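Local coordinates for protein methyltransferase (PDB 3GO4) that binds S-adenosyl-L-homocysteine and is probably a methyltransferase of the Rossmann-like class whose methyl acceptor is not established, at residues Glu20-Ala25 with Ala218-Pro223; Val109-Asp114 with Val136-Leu141; Ala168-Val173 with Arg225-Ala230. All blocks are in the same frame, centred on the assembly; numbering follows the deposited sequence. Where two conformers were deposited one is given.

Contact 1. Residues Glu20-Ala25 with Ala218-Pro223; sequences ESAHSA and AARNMP. With SAH (S-adenosyl-L-homocysteine), chain B.
Met-222, a selenomethionine here, lies against Ala-22 and Ser-24 in a small surface contact between the start of helix 24-32 and the Schellman motif that ends helix 207-219. Asn-221, with its positive phi, is the C-prime residue of that motif, and the reversal delivers Met-222 to the N-terminal segment. The Met-222 chain leaves with CG anti to its carbonyl carbon, runs straight through chi2 and then bends at chi3 (-79°). The bend lays its methyl alongside that of Ala-22, with Ala-22 CB to Met-222 CE 4.0 Å. Selenium itself rests on the peptide joining His-23 to Ser-24. Beside it, the aliphatic part of Arg-220 skirts the same alanine, its CD 4.4 Å from Ala-22 CB, while its guanidinium forms salt bridges with Glu-216 and with Glu-43 of helix 39-51. His-23 sits at the N-cap of helix 24-32; its backbone N is hydrogen-bonded to Asp-41 and its NE2 to the carbonyl of Asp-18. The contact therefore packs the residues just past one helix end on the start of another that borders the ligand. On the ligand side, Ser-24 OG comes 3.4 Å from C2' of the S-adenosyl-L-homocysteine ribose; on the protein side, Met-222 SE is 3.5 Å from Ser-24 N.

Contact 2. Residues Val109-Asp114 with Val136-Leu141; sequences VYVDND and VEADML. With SAH (S-adenosyl-L-homocysteine), chain B.
Val-111 and Asp-112 pair with Val-136 and Glu-137 as parallel neighbours in the Rossmann-like sheet, where strand 132-137 is the outermost strand beside 107-112. The tight part is the ladder itself. Val-136 N gives a bond of 2.9 Å to Tyr-110 O, Asp-112 N a weak one to Val-136 O, and Ala-138 N one of 3.0 Å to Asp-112 O. On the face carrying the valines, Val-111 CG1 packs on Ala-138 CB at 4.2 Å. The solvent side is looser: partly exposed Glu-137 runs out extended, CG passing Asp-112 O, to a salt bridge with Arg-16.

At and beyond the strand ends both segments turn to the ligand. Asp-112, at the carboxyl end of its strand, takes ribose O2' on OD1 (2.8 Å) and O3' on OD2 (2.7 Å), the acidic grip familiar from class I methyltransferases. Asp-114 N closes an Asx turn on the anti lone pair of OD1, and Gly-88 N binds OD2, which fixes the carboxylate's rotation. With Asp-112 replaced by an alanine, both ribose hydroxyls would probably lose their acceptor and the Asx turn its pin. The amide of Asn-113, with CG between its backbone N and carbonyl carbon (chi1 71°), lies nearly flat over one adenine face. At the adenine edge Asp-139 OD1 accepts from the ligand's N6 at 2.9 Å. Next to it, Met-140 N points almost straight at the ligand's N1, 3.0 Å away, with 167° at the hydrogen.

Contact 3. Residues Ala168-Val173 with Arg225-Ala230; sequences AIVHFV and RLRTHA. With SAH (S-adenosyl-L-homocysteine), chain B.
Arg-227 reaches Val-170 and Val-173 with a chain extended from CG to NE. The guanidinium at its end bridges two backbone carbonyls. NH2 bonds Val-173 O at 2.9 Å, with that oxygen in the guanidinium plane, whereas NH1 meets Val-170 O at 3.1 Å from above the carbonyl plane. Val-170 O is thus gripped twice, since Val-173 N comes to its opposite face in the short 3-10 turn. Arg-227 crosses the Val-170 side chain at about a right angle, both methyls of the valine lying near NH1.

Arg-225 covers one face of this guanidinium with its CG, 3.5 Å above the plane and offset toward the rim. Its own chain, bent at chi2 (55°), turns back so that NH1 donates to Leu-226 O; NH2 makes salt bridges with Asp-175 and Glu-231. The turn clasped in this way follows strand 163-167 of the Rossmann-like sheet, and its inner side borders the ligand: Ile-169 puts CD1 against adenine at C4.

Backbone contact centres on His-171, whose O accepts from Arg-225 N at 2.7 Å. The histidine CB brushes Leu-226 CD2 at 4.3 Å, while its ring swings away from 225-230 (chi1 59°). The His-171 and Phe-172 rings overlap obliquely, each placing its CD2 3.7 Å above the other's plane, offset toward the rim.

In the fold
From the N terminus, residues 20-25 open the longest loop, closed only when the chain returns at 218-223 in contact 1. All of contact 2 falls within that span, a short loop joining strands 107-112 and 132-137. Contact 3 opens later, at 168-173, and closes at 225-230, past the end of contact 1, so contacts 1 and 3 cross, whereas 2 and 3 follow in series. Together they tie the N-terminal helix, the sheet's strand ends, the end of helix 207-219 and the segment that follows it around one ligand. They also touch directly: His-23 on Asp-114, Ser-24 on Phe-172, and Met-140 on Ile-169. Adenine lies between Asn-113 of contact 2 and Ile-169 of contact 3.

Contact 1. Residues Glu20-Ala25 with Ala218-Pro223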
loop_
_atom_site.group_PDB
_atom_site.type_symbol
_atom_site.label_atom_id
_atom_site.label_comp_id
_atom_site.label_asym_id
_atom_site.label_seq_id
_atom_site.Cartn_x
_atom_site.Cartn_y
_atom_site.Cartn_z
ATOM N N GLU A 20 8.920 -19.024 -11.469
ATOM C CA GLU A 20 10.330 -19.339 -11.220
ATOM C C GLU A 20 11.155 -18.220 -10.569
ATOM O O GLU A 20 12.331 -18.434 -10.243
ATOM C CB GLU A 20 11.003 -19.814 -12.515
ATOM C CG GLU A 20 10.421 -21.105 -13.091
ATOM C CD GLU A 20 10.291 -22.228 -12.065
ATOM O OE1 GLU A 20 9.335 -22.210 -11.236
ATOM O OE2 GLU A 20 11.111 -23.171 -12.123
ATOM N N SER A 21 10.566 -17.032 -10.415
ATOM C CA SER A 21 11.238 -15.919 -9.760
ATOM C C SER A 21 10.341 -15.379 -8.650
ATOM O O SER A 21 9.141 -15.584 -8.663
ATOM C CB SER A 21 11.587 -14.838 -10.778
ATOM O OG SER A 21 12.430 -15.380 -11.795
ATOM N N ALA A 22 10.944 -14.725 -7.678
ATOM C CA ALA A 22 10.189 -14.140 -6.584
ATOM C C ALA A 22 9.550 -12.819 -7.040
ATOM O O ALA A 22 10.098 -12.103 -7.895
ATOM C CB ALA A 22 11.100 -13.926 -5.386
ATOM N N HIS A 23 8.356 -12.537 -6.514
ATOM C CA HIS A 23 7.609 -11.311 -6.794
ATOM C C HIS A 23 7.210 -10.774 -5.424
ATOM O O HIS A 23 6.909 -11.567 -4.506
ATOM C CB HIS A 23 6.306 -11.560 -7.578
ATOM C CG HIS A 23 6.512 -12.115 -8.955
ATOM N ND1 HIS A 23 6.161 -11.424 -10.089
ATOM C CD2 HIS A 23 7.034 -13.288 -9.373
ATOM C CE1 HIS A 23 6.439 -12.156 -11.151
ATOM N NE2 HIS A 23 6.991 -13.284 -10.744
ATOM N N SER A 24 7.166 -9.451 -5.320
ATOM C CA SER A 24 6.905 -8.769 -4.046
ATOM C C SER A 24 5.567 -9.053 -3.402
ATOM O O SER A 24 5.505 -9.213 -2.175
ATOM C CB SER A 24 7.090 -7.256 -4.210
ATOM O OG SER A 24 6.112 -6.683 -5.069
ATOM N N ALA A 25 4.503 -9.128 -4.203
ATOM C CA ALA A 25 3.159 -9.408 -3.671
ATOM C C ALA A 25 3.045 -10.768 -2.993
ATOM O O ALA A 25 2.348 -10.931 -2.001
ATOM C CB ALA A 25 2.083 -9.296 -4.778
ATOM N N ALA A 218 17.003 -6.579 -4.042
ATOM C CA ALA A 218 17.814 -6.153 -5.220
ATOM C C ALA A 218 18.453 -7.340 -5.941
ATOM O O ALA A 218 18.492 -7.357 -7.177
ATOM C CB ALA A 218 18.884 -5.126 -4.817
ATOM N N ALA A 219 18.908 -8.346 -5.184
ATOM C CA ALA A 219 19.547 -9.531 -5.770
ATOM C C ALA A 219 18.562 -10.428 -6.503
ATOM O O ALA A 219 18.966 -11.340 -7.213
ATOM C CB ALA A 219 20.276 -10.356 -4.692
ATOM N N ARG A 220 17.277 -10.205 -6.256
ATOM C CA ARG A 220 16.210 -10.935 -6.910
ATOM C C ARG A 220 15.455 -10.032 -7.895
ATOM O O ARG A 220 14.253 -10.187 -8.098
ATOM C CB ARG A 220 15.294 -11.527 -5.853
ATOM C CG ARG A 220 15.995 -12.554 -5.009
ATOM C CD ARG A 220 15.143 -13.028 -3.864
ATOM N NE ARG A 220 15.680 -14.263 -3.307
ATOM C CZ ARG A 220 16.584 -14.351 -2.338
ATOM N NH1 ARG A 220 17.074 -13.262 -1.746
ATOM N NH2 ARG A 220 17.001 -15.545 -1.939
ATOM N N ASN A 221 16.193 -9.084 -8.480
ATOM C CA ASN A 221 15.667 -8.187 -9.514
ATOM C C ASN A 221 14.513 -7.293 -9.048
ATOM O O ASN A 221 13.646 -6.937 -9.838
ATOM C CB ASN A 221 15.232 -9.020 -10.732
ATOM C CG ASN A 221 15.199 -8.214 -12.010
ATOM O OD1 ASN A 221 15.994 -7.302 -12.195
ATOM N ND2 ASN A 221 14.290 -8.561 -12.910
HETATM N N MSE A 222 14.498 -6.938 -7.763
HETATM C CA MSE A 222 13.478 -6.059 -7.209
HETATM C C MSE A 222 14.168 -4.866 -6.513
HETATM O O MSE A 222 14.183 -4.780 -5.262
HETATM C CB MSE A 222 12.574 -6.832 -6.247
HETATM C CG MSE A 222 11.772 -7.910 -6.969
HETATM SE SE MSE A 222 10.602 -8.834 -5.777
HETATM C CE MSE A 222 11.870 -9.999 -4.964
ATOM N N PRO A 223 14.724 -3.929 -7.322
ATOM C CA PRO A 223 15.400 -2.737 -6.817
ATOM C C PRO A 223 14.560 -2.059 -5.726
ATOM O O PRO A 223 13.353 -2.003 -5.838
ATOM C CB PRO A 223 15.467 -1.848 -8.043
ATOM C CG PRO A 223 15.593 -2.772 -9.161
ATOM C CD PRO A 223 14.715 -3.935 -8.799
HETATM N N SAH B . -0.876 -2.176 -0.810
HETATM C CA SAH B . -0.882 -3.602 -0.277
HETATM C CB SAH B . 0.101 -4.531 -1.008
HETATM C CG SAH B . 1.573 -4.138 -0.829
HETATM S SD SAH B . 2.701 -5.172 -1.738
HETATM C C SAH B . -0.586 -3.586 1.207
HETATM O O SAH B . -1.048 -4.415 1.993
HETATM O OXT SAH B . 0.104 -2.695 1.689
HETATM C "C5'" SAH B . 3.324 -4.209 -3.078
HETATM C "C4'" SAH B . 2.445 -4.356 -4.305
HETATM O "O4'" SAH B . 2.762 -3.317 -5.235
HETATM C "C3'" SAH B . 2.655 -5.680 -5.023
HETATM O "O3'" SAH B . 1.394 -6.290 -5.211
HETATM C "C2'" SAH B . 3.300 -5.296 -6.336
HETATM O "O2'" SAH B . 3.016 -6.161 -7.416
HETATM C "C1'" SAH B . 2.732 -3.896 -6.538
HETATM N N9 SAH B . 3.521 -3.057 -7.436
HETATM C C8 SAH B . 4.859 -2.917 -7.429
HETATM N N7 SAH B . 5.262 -2.057 -8.387
HETATM C C5 SAH B . 4.161 -1.643 -9.027
HETATM C C6 SAH B . 3.885 -0.720 -10.133
HETATM N N6 SAH B . 4.930 -0.092 -10.715
HETATM N N1 SAH B . 2.601 -0.550 -10.519
HETATM C C2 SAH B . 1.572 -1.173 -9.882
HETATM N N3 SAH B . 1.753 -2.042 -8.861
HETATM C C4 SAH B . 2.998 -2.288 -8.391
HETATM O O HOH W 1 12.596 -11.820 -8.818
#

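Contact 2. Residues Val109-Asp114 with Val136-Leu141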
loop_
_atom_site.group_PDB
_atom_site.type_symbol
_atom_site.label_atom_id
_atom_site.label_comp_id
_atom_site.label_asym_id
_atom_site.label_seq_id
_atom_site.Cartn_x
_atom_site.Cartn_y
_atom_site.Cartn_z
ATOM N N VAL A 109 -11.292 1.498 -6.629
ATOM C CA VAL A 109 -10.593 0.992 -7.816
ATOM C C VAL A 109 -9.279 0.460 -7.289
ATOM O O VAL A 109 -8.544 1.174 -6.594
ATOM C CB VAL A 109 -10.328 2.035 -8.912
ATOM C CG1 VAL A 109 -9.368 1.465 -9.964
ATOM C CG2 VAL A 109 -11.593 2.460 -9.547
ATOM N N TYR A 110 -9.007 -0.805 -7.595
ATOM C CA TYR A 110 -7.826 -1.493 -7.176
ATOM C C TYR A 110 -6.920 -1.581 -8.384
ATOM O O TYR A 110 -7.396 -1.727 -9.508
ATOM C CB TYR A 110 -8.115 -2.896 -6.782
ATOM C CG TYR A 110 -8.833 -3.074 -5.483
ATOM C CD1 TYR A 110 -8.168 -2.889 -4.302
ATOM C CD2 TYR A 110 -10.117 -3.547 -5.448
ATOM C CE1 TYR A 110 -8.798 -3.131 -3.084
ATOM C CE2 TYR A 110 -10.754 -3.797 -4.227
ATOM C CZ TYR A 110 -10.083 -3.599 -3.079
ATOM O OH TYR A 110 -10.698 -3.890 -1.854
ATOM N N VAL A 111 -5.634 -1.474 -8.142
ATOM C CA VAL A 111 -4.665 -1.473 -9.249
ATOM C C VAL A 111 -3.362 -2.211 -8.907
ATOM O O VAL A 111 -2.784 -1.994 -7.833
ATOM C CB VAL A 111 -4.299 -0.001 -9.564
ATOM C CG1 VAL A 111 -3.413 0.079 -10.794
ATOM C CG2 VAL A 111 -5.594 0.923 -9.700
ATOM N N ASP A 112 -2.863 -3.079 -9.805
ATOM C CA ASP A 112 -1.608 -3.758 -9.532
ATOM C C ASP A 112 -1.023 -4.141 -10.866
ATOM O O ASP A 112 -1.755 -4.193 -11.861
ATOM C CB ASP A 112 -1.807 -4.987 -8.617
ATOM C CG ASP A 112 -0.581 -5.289 -7.740
ATOM O OD1 ASP A 112 0.404 -5.803 -8.239
ATOM O OD2 ASP A 112 -0.602 -5.040 -6.504
ATOM N N ASN A 113 0.295 -4.320 -10.913
ATOM C CA ASN A 113 0.938 -4.808 -12.134
ATOM C C ASN A 113 1.434 -6.259 -12.027
ATOM O O ASN A 113 2.101 -6.739 -12.927
ATOM C CB ASN A 113 2.086 -3.903 -12.581
ATOM C CG ASN A 113 3.309 -3.994 -11.675
ATOM O OD1 ASN A 113 3.269 -4.582 -10.597
ATOM N ND2 ASN A 113 4.411 -3.415 -12.121
ATOM N N ASP A 114 1.123 -6.964 -10.946
ATOM C CA ASP A 114 1.531 -8.372 -10.859
ATOM C C ASP A 114 0.409 -9.224 -11.474
ATOM O O ASP A 114 -0.664 -9.214 -10.957
ATOM C CB ASP A 114 1.799 -8.775 -9.404
ATOM C CG ASP A 114 2.353 -10.198 -9.278
ATOM O OD1 ASP A 114 2.020 -11.036 -10.165
ATOM O OD2 ASP A 114 3.111 -10.473 -8.289
ATOM N N VAL A 136 -7.916 -2.903 -12.155
ATOM C CA VAL A 136 -7.191 -2.535 -13.355
ATOM C C VAL A 136 -5.781 -3.056 -13.207
ATOM O O VAL A 136 -5.141 -2.801 -12.188
ATOM C CB VAL A 136 -7.139 -0.965 -13.523
ATOM C CG1 VAL A 136 -6.206 -0.554 -14.669
ATOM C CG2 VAL A 136 -8.530 -0.393 -13.732
ATOM N N GLU A 137 -5.265 -3.741 -14.235
ATOM C CA GLU A 137 -3.885 -4.175 -14.225
ATOM C C GLU A 137 -3.111 -3.098 -14.973
ATOM O O GLU A 137 -3.347 -2.884 -16.156
ATOM C CB GLU A 137 -3.719 -5.515 -14.915
ATOM C CG GLU A 137 -2.377 -6.117 -14.719
ATOM C CD GLU A 137 -2.243 -7.427 -15.434
ATOM O OE1 GLU A 137 -2.054 -7.418 -16.670
ATOM O OE2 GLU A 137 -2.314 -8.463 -14.765
ATOM N N ALA A 138 -2.204 -2.420 -14.272
ATOM C CA ALA A 138 -1.505 -1.275 -14.810
ATOM C C ALA A 138 -0.300 -0.919 -13.951
ATOM O O ALA A 138 -0.220 -1.300 -12.779
ATOM C CB ALA A 138 -2.459 -0.079 -14.885
ATOM N N ASP A 139 0.618 -0.168 -14.552
ATOM C CA ASP A 139 1.871 0.248 -13.924
ATOM C C ASP A 139 1.753 1.688 -13.403
ATOM O O ASP A 139 1.389 2.603 -14.165
ATOM C CB ASP A 139 2.975 0.117 -14.991
ATOM C CG ASP A 139 4.382 0.359 -14.451
ATOM O OD1 ASP A 139 4.544 0.965 -13.374
ATOM O OD2 ASP A 139 5.358 -0.048 -15.150
HETATM N N MSE A 140 2.053 1.912 -12.112
HETATM C CA MSE A 140 1.925 3.271 -11.546
HETATM C C MSE A 140 2.831 4.296 -12.243
HETATM O O MSE A 140 2.558 5.501 -12.211
HETATM C CB MSE A 140 2.090 3.304 -10.010
HETATM C CG MSE A 140 3.431 3.680 -9.443
HETATM SE SE MSE A 140 3.341 3.783 -7.451
HETATM C CE MSE A 140 1.839 4.894 -7.191
ATOM N N LEU A 141 3.885 3.818 -12.900
ATOM C CA LEU A 141 4.737 4.689 -13.690
ATOM C C LEU A 141 4.009 5.207 -14.952
ATOM O O LEU A 141 4.566 5.972 -15.719
ATOM C CB LEU A 141 6.074 4.007 -14.031
ATOM C CG LEU A 141 7.115 4.110 -12.904
ATOM C CD1 LEU A 141 6.592 3.581 -11.559
ATOM C CD2 LEU A 141 8.392 3.414 -13.277
HETATM N N SAH B . -0.876 -2.176 -0.810
HETATM C CA SAH B . -0.882 -3.602 -0.277
HETATM C CB SAH B . 0.101 -4.531 -1.008
HETATM C CG SAH B . 1.573 -4.138 -0.829
HETATM S SD SAH B . 2.701 -5.172 -1.738
HETATM C C SAH B . -0.586 -3.586 1.207
HETATM O O SAH B . -1.048 -4.415 1.993
HETATM O OXT SAH B . 0.104 -2.695 1.689
HETATM C "C5'" SAH B . 3.324 -4.209 -3.078
HETATM C "C4'" SAH B . 2.445 -4.356 -4.305
HETATM O "O4'" SAH B . 2.762 -3.317 -5.235
HETATM C "C3'" SAH B . 2.655 -5.680 -5.023
HETATM O "O3'" SAH B . 1.394 -6.290 -5.211
HETATM C "C2'" SAH B . 3.300 -5.296 -6.336
HETATM O "O2'" SAH B . 3.016 -6.161 -7.416
HETATM C "C1'" SAH B . 2.732 -3.896 -6.538
HETATM N N9 SAH B . 3.521 -3.057 -7.436
HETATM C C8 SAH B . 4.859 -2.917 -7.429
HETATM N N7 SAH B . 5.262 -2.057 -8.387
HETATM C C5 SAH B . 4.161 -1.643 -9.027
HETATM C C6 SAH B . 3.885 -0.720 -10.133
HETATM N N6 SAH B . 4.930 -0.092 -10.715
HETATM N N1 SAH B . 2.601 -0.550 -10.519
HETATM C C2 SAH B . 1.572 -1.173 -9.882
HETATM N N3 SAH B . 1.753 -2.042 -8.861
HETATM C C4 SAH B . 2.998 -2.288 -8.391
HETATM O O HOH W 2 -2.814 -8.248 -12.388
#

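Contact 3. Residues Ala168-Val173 with Arg225-Ala230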
loop_
_atom_site.group_PDB
_atom_site.type_symbol
_atom_site.label_atom_id
_atom_site.label_comp_id
_atom_site.label_asym_id
_atom_site.label_seq_id
_atom_site.Cartn_x
_atom_site.Cartn_y
_atom_site.Cartn_z
ATOM N N ALA A 168 2.873 0.513 0.790
ATOM C CA ALA A 168 3.910 -0.513 0.731
ATOM C C ALA A 168 4.332 -0.745 -0.676
ATOM O O ALA A 168 4.564 -1.904 -1.040
ATOM C CB ALA A 168 3.442 -1.818 1.250
ATOM N N ILE A 169 4.334 0.312 -1.467
ATOM C CA ILE A 169 4.763 0.177 -2.877
ATOM C C ILE A 169 5.856 1.132 -3.280
ATOM O O ILE A 169 6.745 0.748 -4.097
ATOM C CB ILE A 169 3.557 0.295 -3.853
ATOM C CG1 ILE A 169 4.039 0.327 -5.326
ATOM C CG2 ILE A 169 2.828 1.569 -3.653
ATOM C CD1 ILE A 169 2.946 0.222 -6.333
ATOM N N VAL A 170 5.863 2.339 -2.716
ATOM C CA VAL A 170 6.823 3.339 -3.158
ATOM C C VAL A 170 8.293 2.951 -2.906
ATOM O O VAL A 170 9.187 3.455 -3.580
ATOM C CB VAL A 170 6.484 4.763 -2.612
ATOM C CG1 VAL A 170 6.923 4.959 -1.162
ATOM C CG2 VAL A 170 7.113 5.788 -3.482
ATOM N N HIS A 171 8.545 2.020 -1.993
ATOM C CA HIS A 171 9.928 1.592 -1.767
ATOM C C HIS A 171 10.461 0.820 -2.991
ATOM O O HIS A 171 11.664 0.631 -3.112
ATOM C CB HIS A 171 10.090 0.840 -0.440
ATOM C CG HIS A 171 9.240 -0.382 -0.316
ATOM N ND1 HIS A 171 7.918 -0.335 0.068
ATOM C CD2 HIS A 171 9.541 -1.690 -0.475
ATOM C CE1 HIS A 171 7.432 -1.561 0.101
ATOM N NE2 HIS A 171 8.395 -2.405 -0.219
ATOM N N PHE A 172 9.587 0.421 -3.918
ATOM C CA PHE A 172 10.053 -0.236 -5.173
ATOM C C PHE A 172 10.240 0.757 -6.318
ATOM O O PHE A 172 10.544 0.349 -7.476
ATOM C CB PHE A 172 9.085 -1.328 -5.614
ATOM C CG PHE A 172 8.974 -2.462 -4.649
ATOM C CD1 PHE A 172 9.998 -3.374 -4.506
ATOM C CD2 PHE A 172 7.835 -2.629 -3.886
ATOM C CE1 PHE A 172 9.894 -4.448 -3.618
ATOM C CE2 PHE A 172 7.730 -3.697 -3.008
ATOM C CZ PHE A 172 8.771 -4.587 -2.869
ATOM N N VAL A 173 10.088 2.052 -6.017
ATOM C CA VAL A 173 10.198 3.106 -7.023
ATOM C C VAL A 173 11.460 3.889 -6.685
ATOM O O VAL A 173 11.584 4.495 -5.613
ATOM C CB VAL A 173 8.963 4.065 -7.055
ATOM C CG1 VAL A 173 9.120 5.064 -8.235
ATOM C CG2 VAL A 173 7.649 3.286 -7.175
ATOM N N ARG A 225 14.216 1.319 -2.696
ATOM C CA ARG A 225 14.620 2.634 -2.230
ATOM C C ARG A 225 13.957 2.912 -0.881
ATOM O O ARG A 225 12.762 3.189 -0.795
ATOM C CB ARG A 225 14.259 3.725 -3.223
ATOM C CG ARG A 225 14.604 5.156 -2.781
ATOM C CD ARG A 225 16.093 5.351 -2.383
ATOM N NE ARG A 225 16.468 6.756 -2.491
ATOM C CZ ARG A 225 16.463 7.647 -1.501
ATOM N NH1 ARG A 225 16.130 7.313 -0.253
ATOM N NH2 ARG A 225 16.791 8.905 -1.767
ATOM N N LEU A 226 14.758 2.824 0.158
ATOM C CA LEU A 226 14.317 3.096 1.525
ATOM C C LEU A 226 14.577 4.576 1.812
ATOM O O LEU A 226 15.555 5.172 1.310
ATOM C CB LEU A 226 15.051 2.174 2.499
ATOM C CG LEU A 226 14.811 0.679 2.252
ATOM C CD1 LEU A 226 15.649 -0.163 3.238
ATOM C CD2 LEU A 226 13.313 0.294 2.287
ATOM N N ARG A 227 13.728 5.167 2.645
ATOM C CA ARG A 227 13.781 6.606 2.847
ATOM C C ARG A 227 13.827 7.082 4.291
ATOM O O ARG A 227 13.316 6.418 5.195
ATOM C CB ARG A 227 12.571 7.228 2.137
ATOM C CG ARG A 227 12.647 7.128 0.583
ATOM C CD ARG A 227 11.389 7.698 -0.135
ATOM N NE ARG A 227 11.591 7.657 -1.603
ATOM C CZ ARG A 227 11.297 6.624 -2.391
ATOM N NH1 ARG A 227 10.735 5.521 -1.896
ATOM N NH2 ARG A 227 11.540 6.700 -3.717
ATOM N N THR A 228 14.439 8.249 4.473
ATOM C CA THR A 228 14.487 8.939 5.753
ATOM C C THR A 228 13.151 9.626 5.976
ATOM O O THR A 228 12.326 9.766 5.049
ATOM C CB THR A 228 15.562 10.014 5.794
ATOM O OG1 THR A 228 15.217 11.072 4.873
ATOM C CG2 THR A 228 16.943 9.421 5.406
ATOM N N HIS A 229 12.911 10.035 7.208
ATOM C CA HIS A 229 11.693 10.784 7.518
ATOM C C HIS A 229 11.604 12.063 6.635
ATOM O O HIS A 229 10.548 12.372 6.107
ATOM C CB HIS A 229 11.668 11.128 8.997
ATOM C CG HIS A 229 10.380 11.728 9.464
ATOM N ND1 HIS A 229 10.117 13.074 9.395
ATOM C CD2 HIS A 229 9.293 11.160 10.035
ATOM C CE1 HIS A 229 8.922 13.312 9.907
ATOM N NE2 HIS A 229 8.396 12.164 10.289
ATOM N N ALA A 230 12.716 12.769 6.439
ATOM C CA ALA A 230 12.751 13.983 5.592
ATOM C C ALA A 230 12.395 13.672 4.122
ATOM O O ALA A 230 11.705 14.454 3.462
ATOM C CB ALA A 230 14.141 14.654 5.669
HETATM N N SAH B . -0.876 -2.176 -0.810
HETATM C CA SAH B . -0.882 -3.602 -0.277
HETATM C CB SAH B . 0.101 -4.531 -1.008
HETATM C CG SAH B . 1.573 -4.138 -0.829
HETATM S SD SAH B . 2.701 -5.172 -1.738
HETATM C C SAH B . -0.586 -3.586 1.207
HETATM O O SAH B . -1.048 -4.415 1.993
HETATM O OXT SAH B . 0.104 -2.695 1.689
HETATM C "C5'" SAH B . 3.324 -4.209 -3.078
HETATM C "C4'" SAH B . 2.445 -4.356 -4.305
HETATM O "O4'" SAH B . 2.762 -3.317 -5.235
HETATM C "C3'" SAH B . 2.655 -5.680 -5.023
HETATM O "O3'" SAH B . 1.394 -6.290 -5.211
HETATM C "C2'" SAH B . 3.300 -5.296 -6.336
HETATM O "O2'" SAH B . 3.016 -6.161 -7.416
HETATM C "C1'" SAH B . 2.732 -3.896 -6.538
HETATM N N9 SAH B . 3.521 -3.057 -7.436
HETATM C C8 SAH B . 4.859 -2.917 -7.429
HETATM N N7 SAH B . 5.262 -2.057 -8.387
HETATM C C5 SAH B . 4.161 -1.643 -9.027
HETATM C C6 SAH B . 3.885 -0.720 -10.133
HETATM N N6 SAH B . 4.930 -0.092 -10.715
HETATM N N1 SAH B . 2.601 -0.550 -10.519
HETATM C C2 SAH B . 1.572 -1.173 -9.882
HETATM N N3 SAH B . 1.753 -2.042 -8.861
HETATM C C4 SAH B . 2.998 -2.288 -8.391
#